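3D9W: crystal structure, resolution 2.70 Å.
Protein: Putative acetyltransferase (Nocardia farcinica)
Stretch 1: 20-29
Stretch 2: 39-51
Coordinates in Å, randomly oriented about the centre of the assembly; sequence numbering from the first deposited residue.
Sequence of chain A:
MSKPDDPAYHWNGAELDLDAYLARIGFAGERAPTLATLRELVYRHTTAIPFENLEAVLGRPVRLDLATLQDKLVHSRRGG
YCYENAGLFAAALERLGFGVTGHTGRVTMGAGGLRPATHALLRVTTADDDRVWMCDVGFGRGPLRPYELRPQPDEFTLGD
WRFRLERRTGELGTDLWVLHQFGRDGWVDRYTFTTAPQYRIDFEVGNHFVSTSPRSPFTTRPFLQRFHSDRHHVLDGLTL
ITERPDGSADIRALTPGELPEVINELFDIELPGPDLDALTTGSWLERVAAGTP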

# COMPACT_ATOMS: atom_id res chain seq x y z
N ALA A 20 3.87 19.90 -1.11
CA ALA A 20 5.05 19.06 -1.24
C ALA A 20 4.56 17.71 -1.76
O ALA A 20 5.07 17.18 -2.74
CB ALA A 20 5.73 18.90 0.12
N TYR A 21 3.55 17.17 -1.09
CA TYR A 21 2.97 15.88 -1.44
C TYR A 21 2.48 15.80 -2.89
O TYR A 21 2.92 14.94 -3.66
CB TYR A 21 1.82 15.54 -0.49
CG TYR A 21 1.11 14.26 -0.85
CD1 TYR A 21 1.71 13.01 -0.62
CD2 TYR A 21 -0.13 14.29 -1.48
CE1 TYR A 21 1.08 11.82 -1.03
CE2 TYR A 21 -0.76 13.10 -1.89
CZ TYR A 21 -0.15 11.88 -1.66
OH TYR A 21 -0.79 10.74 -2.08
N LEU A 22 1.54 16.67 -3.26
CA LEU A 22 0.99 16.65 -4.61
C LEU A 22 2.07 16.79 -5.67
O LEU A 22 1.98 16.21 -6.77
CB LEU A 22 -0.06 17.76 -4.76
CG LEU A 22 -1.26 17.60 -3.84
CD1 LEU A 22 -2.25 18.73 -4.08
CD2 LEU A 22 -1.92 16.25 -4.08
N ALA A 23 3.12 17.55 -5.33
CA ALA A 23 4.23 17.76 -6.24
C ALA A 23 5.02 16.47 -6.36
O ALA A 23 5.45 16.09 -7.44
CB ALA A 23 5.13 18.86 -5.70
N ARG A 24 5.19 15.79 -5.24
CA ARG A 24 5.94 14.55 -5.22
C ARG A 24 5.32 13.41 -6.02
O ARG A 24 6.04 12.62 -6.61
CB ARG A 24 6.16 14.13 -3.76
CG ARG A 24 7.20 13.05 -3.58
CD ARG A 24 6.58 11.67 -3.67
NE ARG A 24 7.58 10.62 -3.56
CZ ARG A 24 8.26 10.13 -4.59
NH1 ARG A 24 8.03 10.59 -5.82
NH2 ARG A 24 9.15 9.17 -4.39
N ILE A 25 3.99 13.31 -6.03
CA ILE A 25 3.33 12.24 -6.77
C ILE A 25 2.99 12.67 -8.18
O ILE A 25 2.61 11.85 -9.02
CB ILE A 25 2.05 11.75 -6.08
CG1 ILE A 25 0.96 12.83 -6.17
CG2 ILE A 25 2.37 11.37 -4.63
CD1 ILE A 25 -0.37 12.40 -5.56
N GLY A 26 3.10 13.97 -8.43
CA GLY A 26 2.82 14.49 -9.76
C GLY A 26 1.37 14.81 -10.04
O GLY A 26 0.90 14.65 -11.17
N PHE A 27 0.64 15.25 -9.03
CA PHE A 27 -0.75 15.58 -9.25
C PHE A 27 -0.81 16.79 -10.18
O PHE A 27 0.10 17.62 -10.20
CB PHE A 27 -1.44 15.91 -7.93
CG PHE A 27 -2.92 16.01 -8.04
CD1 PHE A 27 -3.68 14.90 -8.40
CD2 PHE A 27 -3.57 17.22 -7.85
CE1 PHE A 27 -5.05 14.99 -8.56
CE2 PHE A 27 -4.94 17.32 -8.00
CZ PHE A 27 -5.69 16.21 -8.36
N ALA A 28 -1.87 16.91 -10.97
CA ALA A 28 -1.97 18.05 -11.87
C ALA A 28 -3.41 18.46 -12.18
O ALA A 28 -3.64 19.34 -13.01
CB ALA A 28 -1.22 17.74 -13.15
N GLY A 29 -4.36 17.83 -11.50
CA GLY A 29 -5.75 18.16 -11.74
C GLY A 29 -6.35 19.17 -10.79
O GLY A 29 -5.65 19.78 -9.98
N ARG A 39 -9.52 9.61 -8.74
CA ARG A 39 -8.98 8.66 -9.70
C ARG A 39 -7.54 9.00 -10.07
O ARG A 39 -6.80 8.13 -10.50
CB ARG A 39 -9.84 8.59 -10.95
CG ARG A 39 -11.08 7.71 -10.82
CD ARG A 39 -11.92 7.78 -12.09
NE ARG A 39 -11.14 7.52 -13.31
CZ ARG A 39 -10.96 6.33 -13.86
NH1 ARG A 39 -11.52 5.24 -13.33
NH2 ARG A 39 -10.23 6.22 -14.96
N GLU A 40 -7.15 10.27 -9.91
CA GLU A 40 -5.78 10.66 -10.24
C GLU A 40 -4.87 10.57 -9.02
O GLU A 40 -3.70 10.23 -9.13
CB GLU A 40 -5.71 12.07 -10.80
CG GLU A 40 -4.43 12.32 -11.57
CD GLU A 40 -4.14 13.79 -11.76
OE1 GLU A 40 -5.10 14.55 -12.04
OE2 GLU A 40 -2.95 14.19 -11.62
N LEU A 41 -5.42 10.89 -7.86
CA LEU A 41 -4.65 10.83 -6.63
C LEU A 41 -4.15 9.40 -6.46
O LEU A 41 -2.96 9.18 -6.25
CB LEU A 41 -5.52 11.23 -5.45
CG LEU A 41 -5.97 12.70 -5.40
CD1 LEU A 41 -6.83 12.96 -4.16
CD2 LEU A 41 -4.75 13.59 -5.37
N VAL A 42 -5.06 8.44 -6.59
CA VAL A 42 -4.71 7.04 -6.44
C VAL A 42 -3.66 6.57 -7.45
O VAL A 42 -2.71 5.85 -7.11
CB VAL A 42 -5.95 6.16 -6.60
CG1 VAL A 42 -5.57 4.69 -6.48
CG2 VAL A 42 -6.96 6.54 -5.56
N TYR A 43 -3.82 6.99 -8.69
CA TYR A 43 -2.91 6.63 -9.75
C TYR A 43 -1.50 7.19 -9.53
O TYR A 43 -0.51 6.45 -9.57
CB TYR A 43 -3.49 7.11 -11.08
CG TYR A 43 -2.67 6.79 -12.30
CD1 TYR A 43 -1.51 7.51 -12.59
CD2 TYR A 43 -3.08 5.81 -13.19
CE1 TYR A 43 -0.77 7.26 -13.75
CE2 TYR A 43 -2.36 5.55 -14.35
CZ TYR A 43 -1.21 6.28 -14.63
OH TYR A 43 -0.51 6.06 -15.79
N ARG A 44 -1.41 8.49 -9.28
CA ARG A 44 -0.12 9.15 -9.07
C ARG A 44 0.66 8.53 -7.92
O ARG A 44 1.84 8.23 -8.05
CB ARG A 44 -0.33 10.64 -8.77
CG ARG A 44 -1.02 11.42 -9.87
CD ARG A 44 -0.25 11.32 -11.17
NE ARG A 44 -0.77 12.24 -12.18
CZ ARG A 44 -0.34 12.28 -13.43
NH1 ARG A 44 0.62 11.45 -13.83
NH2 ARG A 44 -0.87 13.14 -14.29
N HIS A 45 -0.02 8.35 -6.78
CA HIS A 45 0.57 7.79 -5.57
C HIS A 45 1.03 6.35 -5.77
O HIS A 45 2.19 6.03 -5.52
CB HIS A 45 -0.43 7.85 -4.41
CG HIS A 45 0.15 7.50 -3.07
ND1 HIS A 45 0.07 8.34 -1.99
CD2 HIS A 45 0.78 6.38 -2.64
CE1 HIS A 45 0.63 7.76 -0.94
NE2 HIS A 45 1.07 6.57 -1.31
N THR A 46 0.14 5.49 -6.21
CA THR A 46 0.50 4.10 -6.40
C THR A 46 1.63 3.90 -7.39
O THR A 46 2.37 2.93 -7.29
CB THR A 46 -0.69 3.26 -6.85
OG1 THR A 46 -1.30 3.86 -8.01
CG2 THR A 46 -1.71 3.14 -5.72
N THR A 47 1.77 4.82 -8.35
CA THR A 47 2.83 4.68 -9.36
C THR A 47 4.05 5.55 -9.09
O THR A 47 5.02 5.51 -9.85
CB THR A 47 2.31 5.00 -10.78
OG1 THR A 47 1.92 6.37 -10.87
CG2 THR A 47 1.12 4.12 -11.12
N ALA A 48 4.01 6.30 -8.00
CA ALA A 48 5.12 7.17 -7.64
C ALA A 48 5.88 6.71 -6.41
O ALA A 48 7.11 6.65 -6.42
CB ALA A 48 4.61 8.59 -7.43
N ILE A 49 5.15 6.36 -5.35
CA ILE A 49 5.77 5.95 -4.08
C ILE A 49 6.24 4.50 -4.02
O ILE A 49 5.48 3.59 -4.34
CB ILE A 49 4.79 6.17 -2.91
CG1 ILE A 49 4.19 7.58 -2.98
CG2 ILE A 49 5.50 5.97 -1.58
CD1 ILE A 49 5.21 8.68 -2.95
N PRO A 50 7.50 4.27 -3.63
CA PRO A 50 8.03 2.90 -3.53
C PRO A 50 7.45 2.15 -2.32
O PRO A 50 6.91 2.75 -1.39
CB PRO A 50 9.54 3.12 -3.37
CG PRO A 50 9.78 4.40 -4.05
CD PRO A 50 8.61 5.23 -3.58
N PHE A 51 7.55 0.83 -2.34
CA PHE A 51 7.06 0.02 -1.24
C PHE A 51 8.26 -0.66 -0.58
O PHE A 51 9.11 -1.24 -1.25
CB PHE A 51 6.09 -1.03 -1.75
CG PHE A 51 5.56 -1.93 -0.68
CD1 PHE A 51 6.34 -2.96 -0.17
CD2 PHE A 51 4.27 -1.75 -0.19
CE1 PHE A 51 5.85 -3.81 0.81
CE2 PHE A 51 3.77 -2.59 0.79
CZ PHE A 51 4.56 -3.63 1.29

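The carboxylate of Glu40 reaches from its helix to meet the chain just beyond the end of the other: Glu40 OE2 accepts a hydrogen bond from Ala28 N at 3.0 Å. The same oxygen forms a salt bridge with Arg44 one turn later, Arg44 NE lying 3.0 Å from Glu40 OE2, so a single acceptor serves a backbone amide and a charged neighbour. Gly26 leaves the helical conformation with positive phi, where a side chain would jam against the preceding carbonyl; glycine fits this turn, which carries the chain on to Ala28.

The two helices cross at 68°, their axes approaching to 9.5 Å. Ile25, at the closest backbone approach, is the knob of the packing, its branched side chain filling a hole among Leu41, Arg44, His45 and Ala48. Ala48, whose side chain is a single methyl, points toward the other helix. Beyond the turn, Phe27 lays a ring face against Leu41, whose CD2 stands 3.8 Å from the ring centroid in a CH-pi contact; Leu22 adds apolar contact with the same methyl.

A buried polar pair adds to the contact. Tyr21 OH and His45 ND1 share a short hydrogen bond of 2.6 Å, edge to edge, satisfying two polar groups away from solvent, while Arg24 extends past Ile49, Arg24 NE lying 3.1 Å from Ile49 CD1.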